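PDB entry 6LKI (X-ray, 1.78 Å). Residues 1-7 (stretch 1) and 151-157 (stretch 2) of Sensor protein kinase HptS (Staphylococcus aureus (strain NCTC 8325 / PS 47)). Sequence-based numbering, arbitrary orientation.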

# COMPACT_ATOMS: atom_id res chain seq x y z
N THR B 1 36.80 -22.03 0.94
CA THR B 1 37.25 -20.72 0.48
C THR B 1 36.06 -19.90 -0.02
O THR B 1 34.95 -20.41 -0.12
CB THR B 1 38.32 -20.84 -0.62
OG1 THR B 1 39.14 -19.67 -0.62
CG2 THR B 1 37.68 -21.03 -2.00
N ILE B 2 36.30 -18.63 -0.33
CA ILE B 2 35.22 -17.74 -0.72
C ILE B 2 34.70 -18.09 -2.11
O ILE B 2 33.49 -18.19 -2.33
CB ILE B 2 35.67 -16.27 -0.63
CG1 ILE B 2 35.99 -15.91 0.82
CG2 ILE B 2 34.60 -15.36 -1.17
CD1 ILE B 2 36.82 -14.65 0.98
N HIS B 3 35.61 -18.27 -3.07
CA HIS B 3 35.19 -18.55 -4.45
C HIS B 3 34.31 -19.79 -4.52
O HIS B 3 33.31 -19.81 -5.25
CB HIS B 3 36.40 -18.70 -5.36
CG HIS B 3 36.07 -19.21 -6.73
ND1 HIS B 3 35.70 -18.38 -7.76
CD2 HIS B 3 36.04 -20.47 -7.23
CE1 HIS B 3 35.46 -19.10 -8.84
NE2 HIS B 3 35.66 -20.37 -8.55
N GLN B 4 34.66 -20.84 -3.77
CA GLN B 4 33.84 -22.04 -3.77
C GLN B 4 32.53 -21.84 -3.02
O GLN B 4 31.62 -22.65 -3.17
CB GLN B 4 34.58 -23.24 -3.17
CG GLN B 4 34.89 -23.12 -1.69
CD GLN B 4 36.04 -24.00 -1.25
OE1 GLN B 4 36.18 -24.33 -0.07
NE2 GLN B 4 36.88 -24.40 -2.21
N HIS B 5 32.43 -20.80 -2.20
CA HIS B 5 31.18 -20.50 -1.51
C HIS B 5 30.30 -19.54 -2.30
O HIS B 5 29.08 -19.55 -2.12
CB HIS B 5 31.46 -19.92 -0.12
CG HIS B 5 32.07 -20.90 0.83
ND1 HIS B 5 32.87 -20.52 1.88
CD2 HIS B 5 32.00 -22.25 0.87
CE1 HIS B 5 33.26 -21.60 2.54
NE2 HIS B 5 32.75 -22.66 1.95
N VAL B 6 30.88 -18.71 -3.17
CA VAL B 6 30.09 -17.76 -3.94
C VAL B 6 29.39 -18.46 -5.10
O VAL B 6 28.24 -18.16 -5.42
CB VAL B 6 30.98 -16.60 -4.42
CG1 VAL B 6 30.16 -15.60 -5.21
CG2 VAL B 6 31.64 -15.91 -3.25
N ASP B 7 30.07 -19.41 -5.76
CA ASP B 7 29.48 -20.06 -6.92
C ASP B 7 28.41 -21.08 -6.52
O ASP B 7 27.45 -21.29 -7.28
CB ASP B 7 30.56 -20.71 -7.78
CG ASP B 7 31.34 -21.78 -7.04
OD1 ASP B 7 31.07 -22.02 -5.85
OD2 ASP B 7 32.24 -22.39 -7.66
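Stretch 2 151-157: FMNESVK

Stretch 2 runs as an extended strand beside the opening turns of the helix in stretch 1, in nearly the same direction: the axes approach to 8.4 Å and cross at -27°. The alternation of the strand sets the rule. Glu154 and Val156 point their CA-to-CB bonds toward the helix, whereas Asn153 and Ser155 point away. On the helix, Ile2 and Val6, one turn apart, face the strand, while Gln4 points away.

Ile2, with chi1 m and chi2 t, extends its long branch along the strand, so that CD1 lies 3.4 Å from Met152 O and 4.1 Å from Met152 CG. Its other branch packs CG2 against Glu154 CB at 3.7 Å. Val6 in the t rotamer straddles the next part of the strand: CG2 rests 3.5 Å from Glu154 O, and CG1 meets CG2 of Val156, itself m, at 3.5 Å.

Glu154 thus lends its aliphatic base to an apolar contact and its carboxylate to a polar one. Its chi1 of -100° lies between wells, with chi2 t extending the chain to the helix start. There His3, chi1 t, gives a weak hydrogen bond from ND1 to Glu154 OE2 (3.2 Å, 131°), the acceptor lying at the edge of the ring, near its plane.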

# COMPACT_ATOMS: atom_id res chain seq x y z
N PHE B 151 37.07 -5.78 3.08
CA PHE B 151 37.44 -7.17 3.31
C PHE B 151 37.66 -7.92 2.01
O PHE B 151 37.19 -7.52 0.93
CB PHE B 151 36.37 -7.89 4.14
CG PHE B 151 35.80 -7.08 5.26
CD1 PHE B 151 36.49 -6.94 6.45
CD2 PHE B 151 34.56 -6.45 5.13
CE1 PHE B 151 35.96 -6.20 7.50
CE2 PHE B 151 34.03 -5.71 6.17
CZ PHE B 151 34.74 -5.58 7.36
N MET B 152 38.38 -9.03 2.12
CA MET B 152 38.59 -9.97 1.02
C MET B 152 37.25 -10.52 0.53
O MET B 152 36.60 -11.29 1.24
CB MET B 152 39.51 -11.10 1.48
CG MET B 152 39.94 -12.08 0.40
SD MET B 152 40.75 -13.53 1.11
CE MET B 152 41.78 -12.76 2.36
N ASN B 153 36.84 -10.12 -0.67
CA ASN B 153 35.50 -10.40 -1.17
C ASN B 153 35.57 -11.04 -2.55
O ASN B 153 36.60 -11.03 -3.23
CB ASN B 153 34.65 -9.13 -1.22
CG ASN B 153 35.07 -8.19 -2.33
OD1 ASN B 153 34.64 -8.32 -3.47
ND2 ASN B 153 35.95 -7.24 -1.99
N GLU B 154 34.42 -11.58 -2.97
CA GLU B 154 34.25 -12.15 -4.30
C GLU B 154 32.77 -12.09 -4.64
O GLU B 154 31.93 -12.51 -3.83
CB GLU B 154 34.76 -13.59 -4.37
CG GLU B 154 36.14 -13.72 -4.98
CD GLU B 154 36.64 -15.15 -5.01
OE1 GLU B 154 37.08 -15.65 -3.96
OE2 GLU B 154 36.58 -15.78 -6.09
N SER B 155 32.45 -11.58 -5.83
CA SER B 155 31.07 -11.35 -6.23
C SER B 155 30.76 -12.08 -7.53
O SER B 155 31.64 -12.30 -8.36
CB SER B 155 30.78 -9.85 -6.40
OG SER B 155 31.54 -9.31 -7.47
N VAL B 156 29.48 -12.45 -7.69
CA VAL B 156 28.96 -13.00 -8.93
C VAL B 156 27.63 -12.33 -9.22
O VAL B 156 27.00 -11.73 -8.34
CB VAL B 156 28.78 -14.53 -8.90
CG1 VAL B 156 30.13 -15.23 -8.81
CG2 VAL B 156 27.86 -14.93 -7.76
N LYS B 157 27.19 -12.45 -10.47
CA LYS B 157 25.92 -11.86 -10.90
C LYS B 157 24.81 -12.89 -10.74
O LYS B 157 24.92 -14.02 -11.23
CB LYS B 157 26.01 -11.39 -12.35
CG LYS B 157 24.88 -10.47 -12.78
CD LYS B 157 24.06 -11.10 -13.90
CE LYS B 157 22.80 -10.31 -14.19
NZ LYS B 157 21.67 -11.20 -14.60